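Local coordinates for sugar ABC transporter, periplasmic sugar-binding protein (Caulobacter crescentus, PDB 4IRX) that binds myo-inositol in a pocket and probably hands it to an ABC transporter for uptake as a periplasmic solute-binding protein, at residues A[28-33]-A[41-46]; A[185-190]-A[210-215]. One frame throughout, in Å; residues are numbered along the deposited sequence. Where two conformers were deposited one is given.

Contact 1. Residues A[28-33]-A[41-46]; sequences RELEDE and VQVLDA
In the beta-alpha-beta unit of strand 10-15, helix 21-37 and strand 40-45, Leu30 of the helix packs on Val41 and Val43 of the second strand. The two valines, with one residue between them on the strand, both point at the helix, whereas that residue, Gln42, points away. In the conformer described, the forked end of Leu30 serves both: CD2 meets CG2 of Val43 at 3.9 Å, and CD1 lies 4.2 Å from CG1 of Val41. Leu30 holds CG anti to its backbone N (chi1 169°), which carries the two methyls out to the strand. Leu30 and Val43 run past one another in opposite directions, touching along their flanks and not head-on. Beta-branched valine suits the extended strand, and the longer leucine spans the gap from helix to sheet. Leu30 also touches Val13 and Phe15 of the neighbouring parallel strand, while Ile255 and Leu259 of helix 251-268 add to the same apolar patch. The polar side of the helix is tied to that second helix by salt bridges from Glu29, Asp32 and Glu33 to Arg256, with Arg260 a further partner of Glu33. Such packing is typical of a beta-alpha-beta crossover, here onto outermost strand 40-45, parallel to its neighbour 10-15.

Contact 2. Residues A[185-190]-A[210-215]; sequences NILTSM and LEAVRA
The peptide group joining Ala212 to Val213 takes the CD1 methyl of Leu187 on one face, about 3.6 Å above its plane. Leu187 CD1 sits 3.7 Å from Ala212 O and 4.0 Å from Val213 N, so the methyl lies over the flat group and not at its edge. The other flat group, the guanidinium of Arg214, lies away from the interface: one face rests on Glu211 CA in its own helix, and NH1 forms a salt bridge with Glu242. Around the peptide Leu187 CD1 meets two apolar neighbours, Ala212 CB and Val213 CG2, each at 4.2 Å. Leu187 reaches them because its chain is extended from CA through CG to CD1 (chi2 172°). Alanine is apt here: its small side chain is consistent with the close approach of the two helices, and it also touches Leu180, Thr183 and Gln184 of helix 176-189. The closest CA atoms across the two segments are those of Leu187 and Val213, 7.9 Å apart. Within segment 185-190, Ser189 OG donates to Ile186 O at 2.7 Å, tilted 19° from the carbonyl plane, and Ile186 itself packs on strands 132-138 and 164-171. With one leucine methyl set against a peptide face and two aliphatic groups, the contact rests on dispersion and the burial of apolar surface, without directional bonds between the segments.

Contact 1 and contact 2 share no helix or strand and lie on opposite sides of the chain's centre, with their own centres 36 Å apart. Each belongs to a different sheet: 28-33 with 41-46 sets a helix on the outermost strand of the mixed sheet, whereas 185-190 with 210-215 joins two helices that flank the four-stranded parallel one. All three touching residues of contact 2 are buried; in contact 1 only the leucine is, its valines being partly exposed. Both use a leucine as the reaching residue, but the first meets only side-chain methyls while the second also covers backbone. Neither includes a residue of the myo-inositol pocket.

Contact 1. Residues A[28-33]-A[41-46]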
ATOM      1  N   ARG A  28      -5.427   8.531  10.512  1.00 10.17           N
ATOM      2  CA  ARG A  28      -6.645   8.771  11.294  1.00 12.87           C
ATOM      3  C   ARG A  28      -7.020   7.594  12.190  1.00 12.05           C
ATOM      4  O   ARG A  28      -7.435   7.788  13.335  1.00 14.29           O
ATOM      5  CB  ARG A  28      -7.836   9.149  10.401  1.00 16.92           C
ATOM      6  CG  ARG A  28      -7.650  10.468   9.695  1.00 19.96           C
ATOM      7  CD  ARG A  28      -8.947  10.943   9.033  1.00 29.30           C
ATOM      8  NE  ARG A  28      -9.258  10.219   7.804  1.00 42.02           N
ATOM      9  CZ  ARG A  28      -9.046  10.696   6.577  1.00 34.45           C
ATOM     10  NH1 ARG A  28      -8.524  11.903   6.404  1.00 40.04           N
ATOM     11  NH2 ARG A  28      -9.362   9.964   5.520  1.00 31.94           N
ATOM     12  N   GLU A  29      -6.888   6.375  11.663  1.00 10.09           N
ATOM     13  CA  GLU A  29      -7.232   5.204  12.464  1.00 12.53           C
ATOM     14  C   GLU A  29      -6.203   5.035  13.569  1.00 12.44           C
ATOM     15  O   GLU A  29      -6.537   4.635  14.681  1.00 10.11           O
ATOM     16  CB  GLU A  29      -7.314   3.945  11.600  1.00 12.43           C
ATOM     17  CG  GLU A  29      -8.213   4.074  10.360  1.00 12.90           C
ATOM     18  CD  GLU A  29      -9.682   4.395  10.659  1.00 31.27           C
ATOM     19  OE1 GLU A  29     -10.259   3.929  11.659  1.00 24.82           O
ATOM     20  OE2 GLU A  29     -10.298   5.101   9.834  1.00 34.15           O
ATOM     21  N   LEU A  30      -4.951   5.351  13.260  1.00 10.44           N
ATOM     22  CA  LEU A  30      -3.889   5.293  14.263  0.83  9.49           C
ATOM     23  C   LEU A  30      -4.196   6.212  15.439  1.00  8.13           C
ATOM     24  O   LEU A  30      -4.042   5.806  16.598  1.00 10.94           O
ATOM     25  CB  LEU A  30      -2.550   5.689  13.641  0.83  8.74           C
ATOM     26  CG  LEU A  30      -1.409   5.914  14.626  0.83  7.15           C
ATOM     27  CD1 LEU A  30      -0.931   4.576  15.153  0.83 10.42           C
ATOM     28  CD2 LEU A  30      -0.263   6.637  13.907  0.83 13.02           C
ATOM     29  N   GLU A  31      -4.637   7.436  15.161  1.00  9.20           N
ATOM     30  CA  GLU A  31      -4.908   8.391  16.224  1.00 11.01           C
ATOM     31  C   GLU A  31      -6.069   7.953  17.109  1.00 10.82           C
ATOM     32  O   GLU A  31      -6.020   8.156  18.323  1.00 11.91           O
ATOM     33  CB  GLU A  31      -5.169   9.777  15.657  1.00 16.62           C
ATOM     34  CG  GLU A  31      -3.917  10.392  15.081  1.00 17.25           C
ATOM     35  CD  GLU A  31      -4.213  11.595  14.213  1.00 24.25           C
ATOM     36  OE1 GLU A  31      -5.406  11.813  13.869  1.00 33.25           O
ATOM     37  OE2 GLU A  31      -3.247  12.303  13.857  1.00 35.19           O
ATOM     38  N   ASP A  32      -7.109   7.346  16.516  1.00 11.73           N
ATOM     39  CA  ASP A  32      -8.240   6.810  17.295  1.00 10.78           C
ATOM     40  C   ASP A  32      -7.766   5.718  18.240  1.00 11.13           C
ATOM     41  O   ASP A  32      -7.994   5.756  19.457  1.00 11.32           O
ATOM     42  CB  ASP A  32      -9.341   6.259  16.374  1.00 12.09           C
ATOM     43  CG  ASP A  32     -10.392   5.425  17.129  1.00 14.84           C
ATOM     44  OD1 ASP A  32     -10.917   5.886  18.161  1.00 13.41           O
ATOM     45  OD2 ASP A  32     -10.671   4.266  16.701  1.00 17.31           O
ATOM     46  N   GLU A  33      -7.071   4.741  17.665  1.00 10.68           N
ATOM     47  CA  GLU A  33      -6.588   3.626  18.468  1.00  9.83           C
ATOM     48  C   GLU A  33      -5.634   4.095  19.557  1.00  9.57           C
ATOM     49  O   GLU A  33      -5.680   3.584  20.676  1.00  9.97           O
ATOM     50  CB  GLU A  33      -5.953   2.547  17.588  1.00 11.13           C
ATOM     51  CG  GLU A  33      -5.663   1.222  18.321  1.00 10.62           C
ATOM     52  CD  GLU A  33      -6.893   0.370  18.639  1.00 11.37           C
ATOM     53  OE1 GLU A  33      -7.954   0.538  18.002  1.00 14.24           O
ATOM     54  OE2 GLU A  33      -6.788  -0.483  19.551  1.00 11.16           O
ATOM     55  N   VAL A  41       1.153   8.859  20.470  1.00 12.96           N
ATOM     56  CA  VAL A  41       1.910   8.546  19.269  1.00 10.61           C
ATOM     57  C   VAL A  41       2.567   9.795  18.720  1.00 11.21           C
ATOM     58  O   VAL A  41       1.941  10.868  18.621  1.00 16.93           O
ATOM     59  CB  VAL A  41       1.067   7.812  18.164  1.00 11.35           C
ATOM     60  CG1 VAL A  41       0.760   6.385  18.591  1.00 15.43           C
ATOM     61  CG2 VAL A  41      -0.222   8.600  17.803  1.00 14.36           C
ATOM     62  N   GLN A  42       3.851   9.680  18.411  1.00 12.42           N
ATOM     63  CA  GLN A  42       4.510  10.773  17.728  1.00 11.96           C
ATOM     64  C   GLN A  42       4.676  10.356  16.282  1.00 11.10           C
ATOM     65  O   GLN A  42       5.329   9.363  15.989  1.00 13.23           O
ATOM     66  CB  GLN A  42       5.857  11.126  18.366  1.00 14.36           C
ATOM     67  CG  GLN A  42       5.693  11.677  19.770  1.00 16.46           C
ATOM     68  CD  GLN A  42       6.888  12.503  20.230  1.00 20.61           C
ATOM     69  OE1 GLN A  42       7.326  13.408  19.526  1.00 25.46           O
ATOM     70  NE2 GLN A  42       7.371  12.235  21.439  1.00 27.62           N
ATOM     71  N   VAL A  43       4.052  11.110  15.384  1.00 12.28           N
ATOM     72  CA  VAL A  43       3.997  10.729  13.965  1.00 12.63           C
ATOM     73  C   VAL A  43       4.995  11.516  13.155  1.00 15.19           C
ATOM     74  O   VAL A  43       5.000  12.744  13.206  1.00 18.24           O
ATOM     75  CB  VAL A  43       2.598  10.991  13.405  1.00 13.41           C
ATOM     76  CG1 VAL A  43       2.573  10.765  11.892  1.00 15.35           C
ATOM     77  CG2 VAL A  43       1.591  10.108  14.147  1.00 16.30           C
ATOM     78  N   LEU A  44       5.861  10.804  12.433  1.00 13.28           N
ATOM     79  CA  LEU A  44       6.886  11.429  11.620  1.00 14.27           C
ATOM     80  C   LEU A  44       6.612  11.106  10.155  1.00 17.16           C
ATOM     81  O   LEU A  44       6.230   9.977   9.810  1.00 19.21           O
ATOM     82  CB  LEU A  44       8.267  10.909  12.014  1.00 15.95           C
ATOM     83  CG  LEU A  44       8.600  10.902  13.514  1.00 18.38           C
ATOM     84  CD1 LEU A  44       9.981  10.271  13.761  1.00 18.56           C
ATOM     85  CD2 LEU A  44       8.504  12.303  14.070  1.00 26.85           C
ATOM     86  N   ASP A  45       6.810  12.099   9.290  1.00 15.48           N
ATOM     87  CA  ASP A  45       6.623  11.937   7.845  1.00 15.24           C
ATOM     88  C   ASP A  45       7.992  11.931   7.172  1.00 14.81           C
ATOM     89  O   ASP A  45       8.737  12.905   7.258  1.00 17.64           O
ATOM     90  CB  ASP A  45       5.777  13.089   7.324  1.00 15.58           C
ATOM     91  CG  ASP A  45       5.498  12.989   5.837  1.00 15.18           C
ATOM     92  OD1 ASP A  45       5.764  11.921   5.242  1.00 14.92           O
ATOM     93  OD2 ASP A  45       4.990  13.989   5.275  1.00 21.45           O
ATOM     94  N   ALA A  46       8.338  10.834   6.512  1.00 12.80           N
ATOM     95  CA  ALA A  46       9.619  10.753   5.815  1.00 14.20           C
ATOM     96  C   ALA A  46       9.635  11.525   4.508  1.00 17.86           C
ATOM     97  O   ALA A  46      10.706  11.689   3.923  1.00 18.31           O
ATOM     98  CB  ALA A  46      10.055   9.290   5.567  1.00 11.91           C
TER

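Contact 2. Residues A[185-190]-A[210-215]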
ATOM      1  N   ASN A 185       0.720   8.411 -22.084  1.00  9.01           N
ATOM      2  CA  ASN A 185       1.779   8.087 -23.012  1.00  8.77           C
ATOM      3  C   ASN A 185       1.695   6.614 -23.443  1.00 10.41           C
ATOM      4  O   ASN A 185       1.940   6.286 -24.613  1.00 11.06           O
ATOM      5  CB  ASN A 185       3.120   8.430 -22.391  1.00  8.69           C
ATOM      6  CG  ASN A 185       3.414   9.907 -22.443  1.00 13.45           C
ATOM      7  OD1 ASN A 185       2.779  10.646 -23.200  1.00 13.96           O
ATOM      8  ND2 ASN A 185       4.364  10.357 -21.627  1.00 14.37           N
ATOM      9  N   ILE A 186       1.323   5.735 -22.508  1.00 12.25           N
ATOM     10  CA  ILE A 186       1.133   4.332 -22.836  1.00 11.03           C
ATOM     11  C   ILE A 186      -0.013   4.184 -23.825  1.00 10.27           C
ATOM     12  O   ILE A 186       0.112   3.464 -24.833  1.00 12.00           O
ATOM     13  CB  ILE A 186       0.869   3.506 -21.577  1.00 10.56           C
ATOM     14  CG1 ILE A 186       2.140   3.462 -20.721  1.00 10.88           C
ATOM     15  CG2 ILE A 186       0.396   2.107 -21.971  1.00 10.25           C
ATOM     16  CD1 ILE A 186       1.911   2.818 -19.348  1.00 11.26           C
ATOM     17  N   LEU A 187      -1.113   4.891 -23.572  1.00  8.94           N
ATOM     18  CA  LEU A 187      -2.257   4.823 -24.503  1.00  7.64           C
ATOM     19  C   LEU A 187      -1.878   5.317 -25.888  1.00 10.33           C
ATOM     20  O   LEU A 187      -2.259   4.715 -26.882  1.00 13.87           O
ATOM     21  CB  LEU A 187      -3.475   5.568 -23.943  1.00 11.47           C
ATOM     22  CG  LEU A 187      -4.056   4.968 -22.662  1.00  9.44           C
ATOM     23  CD1 LEU A 187      -5.119   5.921 -22.133  1.00 11.75           C
ATOM     24  CD2 LEU A 187      -4.680   3.588 -22.958  1.00 13.51           C
ATOM     25  N   THR A 188      -1.110   6.400 -25.952  1.00  8.13           N
ATOM     26  CA  THR A 188      -0.671   6.933 -27.232  1.00  9.22           C
ATOM     27  C   THR A 188       0.193   5.925 -27.977  1.00 15.34           C
ATOM     28  O   THR A 188       0.058   5.753 -29.193  1.00 15.20           O
ATOM     29  CB  THR A 188       0.098   8.235 -26.993  1.00  7.12           C
ATOM     30  OG1 THR A 188      -0.820   9.194 -26.494  1.00 10.06           O
ATOM     31  CG2 THR A 188       0.755   8.748 -28.306  1.00 10.28           C
ATOM     32  N   SER A 189       1.067   5.233 -27.252  1.00 10.46           N
ATOM     33  CA  SER A 189       1.949   4.222 -27.863  1.00 12.02           C
ATOM     34  C   SER A 189       1.200   3.029 -28.431  1.00 15.53           C
ATOM     35  O   SER A 189       1.738   2.320 -29.276  1.00 21.27           O
ATOM     36  CB  SER A 189       3.012   3.773 -26.864  1.00 13.33           C
ATOM     37  OG  SER A 189       2.518   2.801 -25.940  1.00 21.19           O
HETATM   38  N   MSE A 190      -0.024   2.795 -27.981  1.00 15.94           N
HETATM   39  CA  MSE A 190      -0.800   1.685 -28.574  0.53 18.08           C
HETATM   40  C   MSE A 190      -2.199   2.129 -28.969  1.00 17.60           C
HETATM   41  O   MSE A 190      -3.185   1.404 -28.820  1.00 18.30           O
HETATM   42  CB  MSE A 190      -0.879   0.498 -27.631  0.53 22.81           C
HETATM   43  CG  MSE A 190      -1.544   0.868 -26.369  0.53 10.54           C
HETATM   44 SE   MSE A 190      -1.398  -0.529 -25.050  0.53 21.09          SE
HETATM   45  CE  MSE A 190       0.564  -0.560 -24.787  0.53 17.11           C
ATOM     46  N   LEU A 210      -7.947   6.368 -14.972  1.00  8.13           N
ATOM     47  CA  LEU A 210      -9.324   6.596 -15.467  1.00 10.54           C
ATOM     48  C   LEU A 210      -9.409   7.910 -16.245  1.00 11.24           C
ATOM     49  O   LEU A 210     -10.072   7.984 -17.302  1.00 12.60           O
ATOM     50  CB  LEU A 210     -10.352   6.611 -14.328  1.00 14.70           C
ATOM     51  CG  LEU A 210     -10.863   5.325 -13.660  1.00 23.09           C
ATOM     52  CD1 LEU A 210     -11.732   5.699 -12.482  1.00 21.35           C
ATOM     53  CD2 LEU A 210     -11.684   4.501 -14.647  1.00 22.21           C
ATOM     54  N   GLU A 211      -8.759   8.945 -15.710  1.00 11.15           N
ATOM     55  CA  GLU A 211      -8.763  10.247 -16.379  1.00 11.33           C
ATOM     56  C   GLU A 211      -8.041  10.180 -17.711  1.00 14.33           C
ATOM     57  O   GLU A 211      -8.529  10.745 -18.687  1.00 14.13           O
ATOM     58  CB  GLU A 211      -8.184  11.327 -15.467  1.00 12.21           C
ATOM     59  CG  GLU A 211      -9.096  11.567 -14.284  1.00 13.07           C
ATOM     60  CD  GLU A 211      -8.476  12.353 -13.193  1.00 12.54           C
ATOM     61  OE1 GLU A 211      -7.250  12.556 -13.173  1.00 16.01           O
ATOM     62  OE2 GLU A 211      -9.233  12.813 -12.310  1.00 17.03           O
ATOM     63  N   ALA A 212      -6.910   9.477 -17.770  1.00 12.92           N
ATOM     64  CA  ALA A 212      -6.210   9.306 -19.048  1.00  9.69           C
ATOM     65  C   ALA A 212      -7.088   8.602 -20.089  1.00 11.10           C
ATOM     66  O   ALA A 212      -7.100   8.985 -21.273  1.00  9.95           O
ATOM     67  CB  ALA A 212      -4.901   8.549 -18.830  1.00 10.07           C
ATOM     68  N   VAL A 213      -7.830   7.589 -19.658  1.00 11.80           N
ATOM     69  CA  VAL A 213      -8.749   6.894 -20.543  1.00 14.80           C
ATOM     70  C   VAL A 213      -9.817   7.838 -21.091  1.00 13.47           C
ATOM     71  O   VAL A 213     -10.065   7.841 -22.301  1.00 13.34           O
ATOM     72  CB  VAL A 213      -9.352   5.684 -19.839  1.00 10.64           C
ATOM     73  CG1 VAL A 213     -10.547   5.145 -20.632  1.00 14.66           C
ATOM     74  CG2 VAL A 213      -8.262   4.646 -19.636  1.00 10.42           C
ATOM     75  N   ARG A 214     -10.379   8.686 -20.227  1.00 15.58           N
ATOM     76  CA  ARG A 214     -11.342   9.702 -20.675  1.00 16.46           C
ATOM     77  C   ARG A 214     -10.702  10.751 -21.566  1.00 14.79           C
ATOM     78  O   ARG A 214     -11.279  11.115 -22.601  1.00 16.70           O
ATOM     79  CB  ARG A 214     -11.994  10.390 -19.487  1.00 17.04           C
ATOM     80  CG  ARG A 214     -12.840   9.471 -18.648  1.00 24.93           C
ATOM     81  CD  ARG A 214     -13.913  10.279 -17.937  1.00 42.43           C
ATOM     82  NE  ARG A 214     -13.307  11.301 -17.089  1.00 38.42           N
ATOM     83  CZ  ARG A 214     -12.952  11.094 -15.828  1.00 50.35           C
ATOM     84  NH1 ARG A 214     -13.153   9.904 -15.284  1.00 33.19           N
ATOM     85  NH2 ARG A 214     -12.403  12.069 -15.113  1.00 42.80           N
ATOM     86  N   ALA A 215      -9.517  11.232 -21.178  1.00 13.29           N
ATOM     87  CA  ALA A 215      -8.825  12.242 -21.982  1.00 13.28           C
ATOM     88  C   ALA A 215      -8.515  11.727 -23.382  1.00 14.83           C
ATOM     89  O   ALA A 215      -8.403  12.515 -24.328  1.00 18.36           O
ATOM     90  CB  ALA A 215      -7.538  12.686 -21.299  1.00 12.78           C
TER